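Local atomic coordinates of AxyAgu115A (Amphibacillus xylanus NBRC 15112, PDB entry 6NPS), a protein that probably hydrolyses alpha-linked glucuronic acid side groups from arabinoglucuronoxylan, as a family GH115 alpha-glucuronidase. Residues K481-T486 against L509-T514; T514-N519 against D539-R544; R520-M525 against V576-L581; D528-V533 against M584-G589. The protein carries 3 engineered substitutions. All coordinates share one frame; numbering follows the deposited sequence.

Contact 1: K481-T486 against L509-T514; sequences KTDDYT and LLNGYT
Asp483 and Asn511 meet through two oxygens: Asp483 OD1 lies 3.4 Å from Asn511 OD1, a pair of acceptors with no hydrogen bond between them. The side chains stand nearly perpendicular, the carboxylate and amide planes 83° apart. Asn511 CG stands anti to the backbone N (chi1 -159°), which swings the amide across to helix 482-494.

Water-mediated bonding supplies the polar link. Water 1 donates to Thr486 OG1 at 3.0 Å and to Asn511 OD1 at 3.2 Å, joining the helices although no direct hydrogen bond spans them. Thr486 OG1 in turn donates to Thr482 O at 2.7 Å; this carbonyl also takes the backbone bond from Thr486 N, the two donors approaching from opposite faces of its plane.

The apolar part is a loose touch of methyl groups, Thr486 CG2 to Leu510 CD1 at 4.2 Å, with the side chains pointing opposite ways. It joins two consecutive helices of the chain, 482-494 and 500-519; helix 428-440 packs on Thr482 and Thr486. With facing acceptors and just 125 Å² buried, direct attraction across this pair is probably slight, and the water bridge probably offsets part of the mismatch by giving Asn511 OD1 a donor.

Contact 2: T514-N519 against D539-R544; sequences TKIAHN and DQLLDR
Ile516 reaches across to both Leu541 and Arg544. Its CG1 lies 3.8 Å from Leu541 CD1 and 3.6 Å from Arg544 NH2, while Ile516 CD1 sits over one face of the guanidinium, 3.9 Å from the same NH2. Ile516 runs alongside each partner, headed the other way. Lys515 adds a longer, oblique approach of CD to Arg544 NH2 at 4.4 Å.

Arg544 arrives here because its chain bends at chi3 (73°), which folds the guanidinium over the isoleucine. These side chains bridge helices 500-519 and 537-558, whose short segments run roughly antiparallel at 140° with axes 12.3 Å apart; at this spacing the helices meet through side-chain ends, with the backbones well apart, and helix 564-596 packs against Ile516 and Leu541 as well.

Farther out, Lys515 NZ donates to the carbonyls of Gly822, Gly824 and Thr826; it lies 6.4 Å from Arg544 NH2, a like charge, and these bonds probably ease the proximity. The carbonyl of Lys515 receives His518 ND1 at 2.7 Å in a nearly straight bond (166°), the oxygen lying in the imidazole plane. Asn519, one residue on, gives its ND2 to Lys825 O and its own carbonyl to Tyr957 OH.

Contact 3: R520-M525 against V576-L581; sequences RRPEAM and VGNLNL
Pro522 turns the CG-CD side of its ring to Asn578 OD1, with CG only 3.1 Å and CD 3.8 Å from that oxygen. The two side chains meet askew, and the close approach is a carbon-to-oxygen contact with no hydrogen bond. Leu581 lies one turn farther along the helix: its CD2 comes within 3.6 Å of Pro522 O and 3.8 Å of Met525 CB, while Pro522 CB touches Leu581 CD1 more loosely at 4.3 Å. Met525 and Leu581 lie side by side, oppositely directed. Leu581 CG lies anti to the backbone N (chi1 -179°), carrying both methyls toward the loop.

Here the loop between helices 500-519 and 537-558 packs on helix 564-596, a buried contact of 183 Å². A backbone bond from Met525 N to Pro522 O closes a turn that presents both residues to Leu581. Across the turn Arg520 NE donates to Ala524 O at 3.0 Å and 170°, nearly straight; the oxygen lies in the guanidinium plane, while NE stands above the carbonyl plane, 59° out of it. Asn578 ND2 is bound by Asn424 O and Pro574 O, which hold the amide in place, and Gln582 NE2 bonds the carbonyl of Arg520.

Contact 4: D528-V533 against M584-G589; sequences DVYHPV and MWLLNG
Tyr530 and Leu586 cross at a slant, and a single methyl makes the touch: Leu586 CD2 is 3.8 Å from Tyr530 CB and equally close to the ring atoms CG and CD1 of the same tyrosine. It therefore sits at the root of the aromatic group, approaching the ring obliquely. Tyr530 CG lies anti to the carbonyl carbon (chi1 -69°), which sets the base of the ring beside Leu586 while its far end leads away to Leu541 of helix 537-558.

Pro532 meets backbone instead. Its CB lies 3.8 Å from Gly589 O and its CG 3.9 Å from that oxygen, so the pyrrolidine ring rests against the carbonyl at the point where the loop and helix backbones come closest, with CA atoms of Pro532 and Gly589 5.4 Å apart.

This is the docking of an irregular loop, the one leading into helix 537-558, on the long helix 564-596; Pro532 also packs on Tyr593, about one turn beyond Gly589.

Asp528 points its first side-chain bond away from the helix, yet its carboxylate turns back. Water 2 donates to Asp528 OD1 at 2.6 Å and to Gly589 O at 2.9 Å, a bridge that replaces any direct hydrogen bond. The other oxygen, OD2, forms a salt bridge with Lys592 of the same helix, so both carboxylate oxygens are engaged there. Beside Pro532, Val533 N donates to His531 ND1 at an angle of 167°.

In the fold
The four contacts follow one run of the chain: helix 500-519 takes part in contacts 1 and 2, the loop after it in contacts 3 and 4, and helix 564-596 receives that loop in both of the latter. Contact 1 closes before the others open, whereas contacts 2, 3 and 4 interlock along the sequence. Centres of contacts 2 and 3 are about 10 Å apart, and contact 4 lies about 12 Å from each. Leu541 CD2 joins contact 2 to contact 4, 3.5 Å from Tyr530 CZ, and Met525 CE joins contact 3 to it, 3.8 Å from Leu586 CD2. Contact 1 touches contact 3 through Tyr513 and Asn578, but stays about 9 Å from contact 4 at nearest atoms.

Contact 1: K481-T486 against L509-T514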
loop_
_atom_site.group_PDB
_atom_site.type_symbol
_atom_site.label_atom_id
_atom_site.label_comp_id
_atom_site.label_asym_id
_atom_site.label_seq_id
_atom_site.Cartn_x
_atom_site.Cartn_y
_atom_site.Cartn_z
ATOM N N LYS A 481 -42.618 11.894 0.644
ATOM C CA LYS A 481 -43.476 11.322 -0.392
ATOM C C LYS A 481 -42.706 10.882 -1.643
ATOM O O LYS A 481 -43.341 10.534 -2.649
ATOM C CB LYS A 481 -44.583 12.319 -0.776
ATOM C CG LYS A 481 -45.564 12.570 0.380
ATOM C CD LYS A 481 -46.950 11.985 0.090
ATOM C CE LYS A 481 -47.777 11.772 1.375
ATOM N NZ LYS A 481 -47.793 10.374 1.921
ATOM N N THR A 482 -41.363 10.883 -1.618
ATOM C CA THR A 482 -40.637 10.452 -2.811
ATOM C C THR A 482 -40.755 8.942 -3.004
ATOM O O THR A 482 -40.677 8.467 -4.139
ATOM C CB THR A 482 -39.154 10.904 -2.786
ATOM O OG1 THR A 482 -38.486 10.367 -1.650
ATOM C CG2 THR A 482 -39.030 12.458 -2.735
ATOM N N ASP A 483 -40.955 8.176 -1.928
ATOM C CA ASP A 483 -41.287 6.763 -2.098
ATOM C C ASP A 483 -42.608 6.598 -2.835
ATOM O O ASP A 483 -42.726 5.750 -3.726
ATOM C CB ASP A 483 -41.377 6.048 -0.745
ATOM C CG ASP A 483 -40.016 5.745 -0.140
ATOM O OD1 ASP A 483 -38.974 6.070 -0.766
ATOM O OD2 ASP A 483 -39.995 5.180 0.982
ATOM N N ASP A 484 -43.641 7.329 -2.409
ATOM C CA ASP A 484 -44.902 7.347 -3.154
ATOM C C ASP A 484 -44.706 7.805 -4.600
ATOM O O ASP A 484 -45.324 7.248 -5.519
ATOM C CB ASP A 484 -45.919 8.243 -2.453
ATOM C CG ASP A 484 -46.486 7.595 -1.196
ATOM O OD1 ASP A 484 -46.246 6.382 -0.970
ATOM O OD2 ASP A 484 -47.164 8.305 -0.425
ATOM N N TYR A 485 -43.866 8.824 -4.828
ATOM C CA TYR A 485 -43.602 9.236 -6.212
ATOM C C TYR A 485 -43.017 8.072 -7.002
ATOM O O TYR A 485 -43.454 7.776 -8.123
ATOM C CB TYR A 485 -42.622 10.419 -6.290
ATOM C CG TYR A 485 -42.456 10.842 -7.752
ATOM C CD1 TYR A 485 -43.315 11.759 -8.311
ATOM C CD2 TYR A 485 -41.466 10.260 -8.578
ATOM C CE1 TYR A 485 -43.209 12.139 -9.674
ATOM C CE2 TYR A 485 -41.349 10.608 -9.910
ATOM C CZ TYR A 485 -42.217 11.550 -10.453
ATOM O OH TYR A 485 -42.102 11.903 -11.767
ATOM N N THR A 486 -42.031 7.384 -6.412
ATOM C CA THR A 486 -41.377 6.284 -7.114
ATOM C C THR A 486 -42.392 5.220 -7.468
ATOM O O THR A 486 -42.442 4.745 -8.611
ATOM C CB THR A 486 -40.243 5.723 -6.246
ATOM O OG1 THR A 486 -39.381 6.806 -5.893
ATOM C CG2 THR A 486 -39.392 4.655 -6.969
ATOM N N LEU A 509 -35.515 -2.205 -6.142
ATOM C CA LEU A 509 -34.362 -2.035 -7.031
ATOM C C LEU A 509 -34.028 -0.560 -7.214
ATOM O O LEU A 509 -32.861 -0.163 -7.119
ATOM C CB LEU A 509 -34.635 -2.657 -8.416
ATOM C CG LEU A 509 -34.752 -4.176 -8.408
ATOM C CD1 LEU A 509 -35.099 -4.719 -9.776
ATOM C CD2 LEU A 509 -33.434 -4.788 -7.907
ATOM N N LEU A 510 -35.048 0.266 -7.516
ATOM C CA LEU A 510 -34.789 1.671 -7.861
ATOM C C LEU A 510 -34.349 2.446 -6.632
ATOM O O LEU A 510 -33.359 3.196 -6.671
ATOM C CB LEU A 510 -36.048 2.334 -8.454
ATOM C CG LEU A 510 -36.593 1.749 -9.743
ATOM C CD1 LEU A 510 -37.801 2.581 -10.246
ATOM C CD2 LEU A 510 -35.471 1.770 -10.746
ATOM N N ASN A 511 -35.091 2.281 -5.538
ATOM C CA ASN A 511 -34.731 2.906 -4.276
ATOM C C ASN A 511 -33.403 2.371 -3.776
ATOM O O ASN A 511 -32.560 3.131 -3.280
ATOM C CB ASN A 511 -35.827 2.651 -3.250
ATOM C CG ASN A 511 -35.793 3.646 -2.126
ATOM O OD1 ASN A 511 -36.197 4.797 -2.296
ATOM N ND2 ASN A 511 -35.292 3.223 -0.972
ATOM N N GLY A 512 -33.200 1.060 -3.909
ATOM C CA GLY A 512 -31.962 0.393 -3.575
ATOM C C GLY A 512 -30.733 0.881 -4.305
ATOM O O GLY A 512 -29.772 1.313 -3.658
ATOM N N TYR A 513 -30.706 0.804 -5.643
ATOM C CA TYR A 513 -29.470 1.169 -6.325
ATOM C C TYR A 513 -29.171 2.661 -6.173
ATOM O O TYR A 513 -27.998 3.052 -6.045
ATOM C CB TYR A 513 -29.509 0.731 -7.811
ATOM C CG TYR A 513 -29.970 1.769 -8.830
ATOM C CD1 TYR A 513 -29.120 2.788 -9.260
ATOM C CD2 TYR A 513 -31.246 1.682 -9.418
ATOM C CE1 TYR A 513 -29.539 3.735 -10.210
ATOM C CE2 TYR A 513 -31.681 2.653 -10.384
ATOM C CZ TYR A 513 -30.811 3.663 -10.759
ATOM O OH TYR A 513 -31.232 4.617 -11.707
ATOM N N THR A 514 -30.205 3.520 -6.143
ATOM C CA THR A 514 -29.904 4.951 -6.101
ATOM C C THR A 514 -29.360 5.377 -4.742
ATOM O O THR A 514 -28.505 6.281 -4.680
ATOM C CB THR A 514 -31.132 5.823 -6.486
ATOM O OG1 THR A 514 -32.292 5.518 -5.669
ATOM C CG2 THR A 514 -31.483 5.678 -7.975
HETATM O O HOH W 1 -36.549 6.696 -4.905
#

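Contact 2: T514-N519 against D539-R544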
loop_
_atom_site.group_PDB
_atom_site.type_symbol
_atom_site.label_atom_id
_atom_site.label_comp_id
_atom_site.label_asym_id
_atom_site.label_seq_id
_atom_site.Cartn_x
_atom_site.Cartn_y
_atom_site.Cartn_z
ATOM N N THR A 514 -30.205 3.520 -6.143
ATOM C CA THR A 514 -29.904 4.951 -6.101
ATOM C C THR A 514 -29.360 5.377 -4.742
ATOM O O THR A 514 -28.505 6.281 -4.680
ATOM C CB THR A 514 -31.132 5.823 -6.486
ATOM O OG1 THR A 514 -32.292 5.518 -5.669
ATOM C CG2 THR A 514 -31.483 5.678 -7.975
ATOM N N LYS A 515 -29.826 4.749 -3.652
ATOM C CA LYS A 515 -29.235 5.026 -2.343
ATOM C C LYS A 515 -27.751 4.658 -2.309
ATOM O O LYS A 515 -26.909 5.447 -1.866
ATOM C CB LYS A 515 -29.980 4.275 -1.207
ATOM C CG LYS A 515 -29.511 4.909 0.125
ATOM C CD LYS A 515 -30.171 4.415 1.339
ATOM C CE LYS A 515 -29.503 5.019 2.596
ATOM N NZ LYS A 515 -30.058 6.292 3.090
ATOM N N ILE A 516 -27.411 3.462 -2.780
ATOM C CA ILE A 516 -26.015 3.012 -2.786
ATOM C C ILE A 516 -25.150 3.849 -3.749
ATOM O O ILE A 516 -24.056 4.303 -3.389
ATOM C CB ILE A 516 -25.965 1.508 -3.106
ATOM C CG1 ILE A 516 -26.609 0.720 -1.951
ATOM C CG2 ILE A 516 -24.494 1.072 -3.378
ATOM C CD1 ILE A 516 -27.211 -0.563 -2.440
ATOM N N ALA A 517 -25.635 4.106 -4.968
ATOM C CA ALA A 517 -24.861 4.922 -5.898
ATOM C C ALA A 517 -24.616 6.322 -5.355
ATOM O O ALA A 517 -23.532 6.892 -5.567
ATOM C CB ALA A 517 -25.548 5.041 -7.268
ATOM N N HIS A 518 -25.577 6.887 -4.689
ATOM C CA HIS A 518 -25.413 8.188 -4.175
ATOM C C HIS A 518 -24.441 8.248 -3.041
ATOM O O HIS A 518 -23.918 9.239 -2.784
ATOM C CB HIS A 518 -26.746 8.896 -3.986
ATOM C CG HIS A 518 -27.119 9.135 -2.579
ATOM N ND1 HIS A 518 -27.321 8.119 -1.694
ATOM C CD2 HIS A 518 -27.352 10.278 -1.906
ATOM C CE1 HIS A 518 -27.644 8.626 -0.528
ATOM N NE2 HIS A 518 -27.670 9.934 -0.632
ATOM N N ASN A 519 -24.221 7.161 -2.365
ATOM C CA ASN A 519 -23.255 7.126 -1.265
ATOM C C ASN A 519 -21.808 7.170 -1.767
ATOM O O ASN A 519 -20.921 7.659 -1.045
ATOM C CB ASN A 519 -23.466 5.872 -0.404
ATOM C CG ASN A 519 -24.608 6.047 0.561
ATOM O OD1 ASN A 519 -25.120 7.162 0.693
ATOM N ND2 ASN A 519 -25.007 4.962 1.269
ATOM N N ASP A 539 -19.529 -6.336 4.332
ATOM C CA ASP A 539 -20.364 -7.521 4.153
ATOM C C ASP A 539 -21.850 -7.206 4.198
ATOM O O ASP A 539 -22.647 -7.860 3.505
ATOM C CB ASP A 539 -20.005 -8.570 5.215
ATOM C CG ASP A 539 -18.639 -9.227 4.931
ATOM O OD1 ASP A 539 -17.853 -9.392 5.890
ATOM O OD2 ASP A 539 -18.341 -9.552 3.752
ATOM N N GLN A 540 -22.266 -6.238 5.007
ATOM C CA GLN A 540 -23.676 -5.847 4.957
ATOM C C GLN A 540 -24.047 -5.265 3.590
ATOM O O GLN A 540 -25.117 -5.566 3.052
ATOM C CB GLN A 540 -23.999 -4.850 6.078
ATOM C CG GLN A 540 -24.284 -5.601 7.371
ATOM C CD GLN A 540 -24.182 -4.756 8.627
ATOM O OE1 GLN A 540 -24.100 -3.518 8.578
ATOM N NE2 GLN A 540 -24.208 -5.429 9.771
ATOM N N LEU A 541 -23.186 -4.428 3.007
ATOM C CA LEU A 541 -23.516 -3.878 1.686
ATOM C C LEU A 541 -23.479 -4.968 0.600
ATOM O O LEU A 541 -24.379 -5.039 -0.247
ATOM C CB LEU A 541 -22.550 -2.732 1.361
ATOM C CG LEU A 541 -22.739 -2.003 0.033
ATOM C CD1 LEU A 541 -24.251 -1.616 -0.102
ATOM C CD2 LEU A 541 -21.858 -0.753 0.017
ATOM N N LEU A 542 -22.473 -5.868 0.640
ATOM C CA LEU A 542 -22.456 -7.009 -0.295
ATOM C C LEU A 542 -23.735 -7.837 -0.215
ATOM O O LEU A 542 -24.242 -8.326 -1.243
ATOM C CB LEU A 542 -21.230 -7.912 -0.021
ATOM C CG LEU A 542 -19.955 -7.309 -0.633
ATOM C CD1 LEU A 542 -18.704 -8.015 -0.085
ATOM C CD2 LEU A 542 -19.963 -7.388 -2.189
ATOM N N ASP A 543 -24.249 -8.053 1.002
ATOM C CA ASP A 543 -25.465 -8.840 1.145
ATOM C C ASP A 543 -26.676 -8.102 0.581
ATOM O O ASP A 543 -27.530 -8.725 -0.053
ATOM C CB ASP A 543 -25.696 -9.198 2.608
ATOM C CG ASP A 543 -24.671 -10.184 3.126
ATOM O OD1 ASP A 543 -24.050 -10.883 2.290
ATOM O OD2 ASP A 543 -24.488 -10.251 4.369
ATOM N N ARG A 544 -26.782 -6.789 0.818
ATOM C CA ARG A 544 -27.823 -5.977 0.168
ATOM C C ARG A 544 -27.730 -6.040 -1.352
ATOM O O ARG A 544 -28.740 -6.191 -2.045
ATOM C CB ARG A 544 -27.719 -4.521 0.632
ATOM C CG ARG A 544 -28.444 -4.229 1.941
ATOM C CD ARG A 544 -27.974 -2.941 2.592
ATOM N NE ARG A 544 -28.454 -1.752 1.888
ATOM C CZ ARG A 544 -27.802 -0.590 1.855
ATOM N NH1 ARG A 544 -26.644 -0.468 2.488
ATOM N NH2 ARG A 544 -28.307 0.445 1.199
#

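Contact 3: R520-M525 against V576-L581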
loop_
_atom_site.group_PDB
_atom_site.type_symbol
_atom_site.label_atom_id
_atom_site.label_comp_id
_atom_site.label_asym_id
_atom_site.label_seq_id
_atom_site.Cartn_x
_atom_site.Cartn_y
_atom_site.Cartn_z
ATOM N N ARG A 520 -21.541 6.640 -2.966
ATOM C CA ARG A 520 -20.212 6.782 -3.596
ATOM C C ARG A 520 -20.444 6.611 -5.084
ATOM O O ARG A 520 -20.711 5.485 -5.527
ATOM C CB ARG A 520 -19.248 5.726 -3.080
ATOM C CG ARG A 520 -17.804 5.881 -3.572
ATOM C CD ARG A 520 -17.267 7.186 -2.978
ATOM N NE ARG A 520 -15.856 7.284 -3.133
ATOM C CZ ARG A 520 -15.028 7.879 -2.295
ATOM N NH1 ARG A 520 -15.464 8.437 -1.171
ATOM N NH2 ARG A 520 -13.745 7.891 -2.596
ATOM N N ARG A 521 -20.353 7.710 -5.862
ATOM C CA ARG A 521 -20.731 7.634 -7.261
ATOM C C ARG A 521 -19.757 6.715 -8.021
ATOM O O ARG A 521 -18.617 6.500 -7.592
ATOM C CB ARG A 521 -20.754 9.047 -7.848
ATOM C CG ARG A 521 -21.835 9.946 -7.207
ATOM C CD ARG A 521 -21.990 11.187 -8.083
ATOM N NE ARG A 521 -22.581 12.349 -7.422
ATOM C CZ ARG A 521 -23.868 12.688 -7.505
ATOM N NH1 ARG A 521 -24.724 11.919 -8.191
ATOM N NH2 ARG A 521 -24.305 13.790 -6.910
ATOM N N PRO A 522 -20.211 6.113 -9.121
ATOM C CA PRO A 522 -19.462 4.997 -9.745
ATOM C C PRO A 522 -17.987 5.251 -10.038
ATOM O O PRO A 522 -17.145 4.424 -9.669
ATOM C CB PRO A 522 -20.240 4.785 -11.052
ATOM C CG PRO A 522 -21.613 5.175 -10.735
ATOM C CD PRO A 522 -21.579 6.226 -9.671
ATOM N N GLU A 523 -17.661 6.337 -10.750
ATOM C CA GLU A 523 -16.281 6.596 -11.141
ATOM C C GLU A 523 -15.389 6.793 -9.923
ATOM O O GLU A 523 -14.181 6.527 -9.978
ATOM C CB GLU A 523 -16.223 7.846 -12.054
ATOM C CG GLU A 523 -16.924 7.679 -13.401
ATOM C CD GLU A 523 -18.419 8.131 -13.411
ATOM O OE1 GLU A 523 -19.105 8.051 -12.328
ATOM O OE2 GLU A 523 -18.891 8.554 -14.528
ATOM N N ALA A 524 -15.961 7.281 -8.827
ATOM C CA ALA A 524 -15.226 7.512 -7.594
ATOM C C ALA A 524 -15.172 6.277 -6.687
ATOM O O ALA A 524 -14.549 6.336 -5.635
ATOM C CB ALA A 524 -15.880 8.665 -6.804
ATOM N N MET A 525 -15.922 5.235 -6.990
ATOM C CA MET A 525 -15.874 4.033 -6.156
ATOM C C MET A 525 -14.548 3.318 -6.400
ATOM O O MET A 525 -13.977 3.367 -7.497
ATOM C CB MET A 525 -17.082 3.151 -6.473
ATOM C CG MET A 525 -17.338 1.936 -5.523
ATOM S SD MET A 525 -17.124 2.186 -3.740
ATOM C CE MET A 525 -17.293 0.490 -3.204
ATOM N N VAL A 576 -28.059 -3.040 -12.228
ATOM C CA VAL A 576 -26.973 -3.998 -12.306
ATOM C C VAL A 576 -25.680 -3.286 -12.625
ATOM O O VAL A 576 -24.625 -3.614 -12.073
ATOM C CB VAL A 576 -27.293 -5.094 -13.348
ATOM C CG1 VAL A 576 -26.079 -6.008 -13.550
ATOM C CG2 VAL A 576 -28.543 -5.913 -12.919
ATOM N N GLY A 577 -25.741 -2.263 -13.481
ATOM C CA GLY A 577 -24.533 -1.539 -13.806
ATOM C C GLY A 577 -23.907 -0.922 -12.580
ATOM O O GLY A 577 -22.714 -1.083 -12.331
ATOM N N ASN A 578 -24.704 -0.186 -11.805
ATOM C CA ASN A 578 -24.193 0.437 -10.589
ATOM C C ASN A 578 -23.765 -0.607 -9.562
ATOM O O ASN A 578 -22.697 -0.506 -8.946
ATOM C CB ASN A 578 -25.288 1.305 -9.967
ATOM C CG ASN A 578 -25.187 2.767 -10.379
ATOM O OD1 ASN A 578 -24.145 3.406 -10.201
ATOM N ND2 ASN A 578 -26.283 3.300 -10.946
ATOM N N LEU A 579 -24.621 -1.588 -9.319
ATOM C CA LEU A 579 -24.361 -2.450 -8.176
ATOM C C LEU A 579 -23.303 -3.503 -8.478
ATOM O O LEU A 579 -22.576 -3.911 -7.563
ATOM C CB LEU A 579 -25.652 -3.116 -7.714
ATOM C CG LEU A 579 -26.662 -2.098 -7.167
ATOM C CD1 LEU A 579 -27.736 -2.856 -6.461
ATOM C CD2 LEU A 579 -26.027 -1.112 -6.200
ATOM N N ASN A 580 -23.214 -3.979 -9.722
ATOM C CA ASN A 580 -22.092 -4.850 -10.072
ATOM C C ASN A 580 -20.760 -4.125 -9.877
ATOM O O ASN A 580 -19.772 -4.709 -9.393
ATOM C CB ASN A 580 -22.237 -5.334 -11.505
ATOM C CG ASN A 580 -21.058 -6.209 -11.949
ATOM O OD1 ASN A 580 -20.944 -7.349 -11.521
ATOM N ND2 ASN A 580 -20.191 -5.675 -12.785
ATOM N N LEU A 581 -20.721 -2.833 -10.216
ATOM C CA LEU A 581 -19.481 -2.077 -10.039
ATOM C C LEU A 581 -19.140 -1.899 -8.558
ATOM O O LEU A 581 -17.964 -2.001 -8.173
ATOM C CB LEU A 581 -19.635 -0.701 -10.686
ATOM C CG LEU A 581 -18.378 0.176 -10.593
ATOM C CD1 LEU A 581 -18.389 1.039 -11.844
ATOM C CD2 LEU A 581 -18.440 1.092 -9.366
#

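Contact 4: D528-V533 against M584-G589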
loop_
_atom_site.group_PDB
_atom_site.type_symbol
_atom_site.label_atom_id
_atom_site.label_comp_id
_atom_site.label_asym_id
_atom_site.label_seq_id
_atom_site.Cartn_x
_atom_site.Cartn_y
_atom_site.Cartn_z
ATOM N N ASP A 528 -11.091 0.063 -0.723
ATOM C CA ASP A 528 -10.858 0.662 0.585
ATOM C C ASP A 528 -11.592 1.987 0.785
ATOM O O ASP A 528 -11.261 2.745 1.695
ATOM C CB ASP A 528 -9.356 0.855 0.852
ATOM C CG ASP A 528 -8.597 -0.484 0.943
ATOM O OD1 ASP A 528 -9.199 -1.490 1.377
ATOM O OD2 ASP A 528 -7.398 -0.522 0.575
ATOM N N VAL A 529 -12.589 2.307 -0.027
ATOM C CA VAL A 529 -13.515 3.368 0.374
ATOM C C VAL A 529 -14.301 2.903 1.588
ATOM O O VAL A 529 -14.267 3.519 2.656
ATOM C CB VAL A 529 -14.419 3.756 -0.807
ATOM C CG1 VAL A 529 -15.543 4.686 -0.357
ATOM C CG2 VAL A 529 -13.510 4.410 -1.949
ATOM N N TYR A 530 -14.972 1.772 1.451
ATOM C CA TYR A 530 -15.542 1.058 2.587
ATOM C C TYR A 530 -14.456 0.198 3.238
ATOM O O TYR A 530 -13.577 -0.338 2.558
ATOM C CB TYR A 530 -16.677 0.142 2.138
ATOM C CG TYR A 530 -17.908 0.866 1.657
ATOM C CD1 TYR A 530 -17.951 1.435 0.376
ATOM C CD2 TYR A 530 -19.044 0.976 2.488
ATOM C CE1 TYR A 530 -19.070 2.121 -0.065
ATOM C CE2 TYR A 530 -20.184 1.639 2.055
ATOM C CZ TYR A 530 -20.187 2.200 0.774
ATOM O OH TYR A 530 -21.289 2.874 0.311
ATOM N N HIS A 531 -14.501 0.077 4.556
ATOM C CA HIS A 531 -13.459 -0.708 5.192
ATOM C C HIS A 531 -13.716 -2.187 4.921
ATOM O O HIS A 531 -14.861 -2.632 4.955
ATOM C CB HIS A 531 -13.413 -0.444 6.696
ATOM C CG HIS A 531 -12.126 -0.879 7.317
ATOM N ND1 HIS A 531 -11.922 -2.170 7.741
ATOM C CD2 HIS A 531 -10.948 -0.234 7.487
ATOM C CE1 HIS A 531 -10.683 -2.296 8.188
ATOM N NE2 HIS A 531 -10.072 -1.134 8.051
ATOM N N PRO A 532 -12.677 -2.972 4.650
ATOM C CA PRO A 532 -12.887 -4.395 4.335
ATOM C C PRO A 532 -13.551 -5.185 5.467
ATOM O O PRO A 532 -14.267 -6.149 5.170
ATOM C CB PRO A 532 -11.462 -4.920 4.068
ATOM C CG PRO A 532 -10.672 -3.765 3.840
ATOM C CD PRO A 532 -11.270 -2.596 4.589
ATOM N N VAL A 533 -13.334 -4.829 6.746
ATOM C CA VAL A 533 -13.896 -5.617 7.853
ATOM C C VAL A 533 -14.682 -4.799 8.900
ATOM O O VAL A 533 -15.651 -5.312 9.473
ATOM C CB VAL A 533 -12.807 -6.452 8.583
ATOM C CG1 VAL A 533 -12.195 -7.534 7.677
ATOM C CG2 VAL A 533 -11.698 -5.585 9.219
ATOM N N MET A 584 -17.847 -5.264 -7.256
ATOM C CA MET A 584 -16.499 -5.531 -7.730
ATOM C C MET A 584 -15.470 -4.913 -6.807
ATOM O O MET A 584 -14.491 -5.561 -6.430
ATOM C CB MET A 584 -16.315 -4.974 -9.141
ATOM C CG MET A 584 -14.892 -5.176 -9.678
ATOM S SD MET A 584 -14.762 -4.456 -11.358
ATOM C CE MET A 584 -14.754 -2.717 -10.968
ATOM N N TRP A 585 -15.662 -3.642 -6.464
ATOM C CA TRP A 585 -14.694 -2.942 -5.627
ATOM C C TRP A 585 -14.718 -3.425 -4.182
ATOM O O TRP A 585 -13.681 -3.432 -3.519
ATOM C CB TRP A 585 -14.959 -1.446 -5.677
ATOM C CG TRP A 585 -14.493 -0.817 -6.981
ATOM C CD1 TRP A 585 -15.273 -0.202 -7.918
ATOM C CD2 TRP A 585 -13.145 -0.723 -7.443
ATOM N NE1 TRP A 585 -14.487 0.277 -8.941
ATOM C CE2 TRP A 585 -13.177 -0.034 -8.680
ATOM C CE3 TRP A 585 -11.904 -1.158 -6.922
ATOM C CZ2 TRP A 585 -12.020 0.243 -9.423
ATOM C CZ3 TRP A 585 -10.755 -0.892 -7.658
ATOM C CH2 TRP A 585 -10.818 -0.184 -8.899
ATOM N N LEU A 586 -15.906 -3.712 -3.648
ATOM C CA LEU A 586 -16.020 -4.232 -2.298
ATOM C C LEU A 586 -15.335 -5.594 -2.178
ATOM O O LEU A 586 -14.614 -5.837 -1.206
ATOM C CB LEU A 586 -17.490 -4.331 -1.901
ATOM C CG LEU A 586 -18.192 -2.979 -1.756
ATOM C CD1 LEU A 586 -19.684 -3.237 -1.638
ATOM C CD2 LEU A 586 -17.697 -2.263 -0.568
ATOM N N LEU A 587 -15.542 -6.484 -3.158
ATOM C CA LEU A 587 -14.798 -7.753 -3.193
ATOM C C LEU A 587 -13.300 -7.536 -3.335
ATOM O O LEU A 587 -12.494 -8.310 -2.791
ATOM C CB LEU A 587 -15.317 -8.641 -4.347
ATOM C CG LEU A 587 -16.734 -9.165 -4.173
ATOM C CD1 LEU A 587 -17.183 -9.754 -5.474
ATOM C CD2 LEU A 587 -16.832 -10.303 -3.026
ATOM N N ASN A 588 -12.887 -6.546 -4.140
ATOM C CA ASN A 588 -11.468 -6.248 -4.270
ATOM C C ASN A 588 -10.879 -5.831 -2.919
ATOM O O ASN A 588 -9.728 -6.176 -2.597
ATOM C CB ASN A 588 -11.276 -5.145 -5.347
ATOM C CG ASN A 588 -9.815 -4.850 -5.675
ATOM O OD1 ASN A 588 -9.496 -3.728 -6.092
ATOM N ND2 ASN A 588 -8.935 -5.844 -5.553
ATOM N N GLY A 589 -11.637 -5.063 -2.138
ATOM C CA GLY A 589 -11.193 -4.735 -0.788
ATOM C C GLY A 589 -11.010 -5.969 0.094
ATOM O O GLY A 589 -10.013 -6.083 0.802
HETATM O O HOH W 2 -8.206 -3.873 1.476
#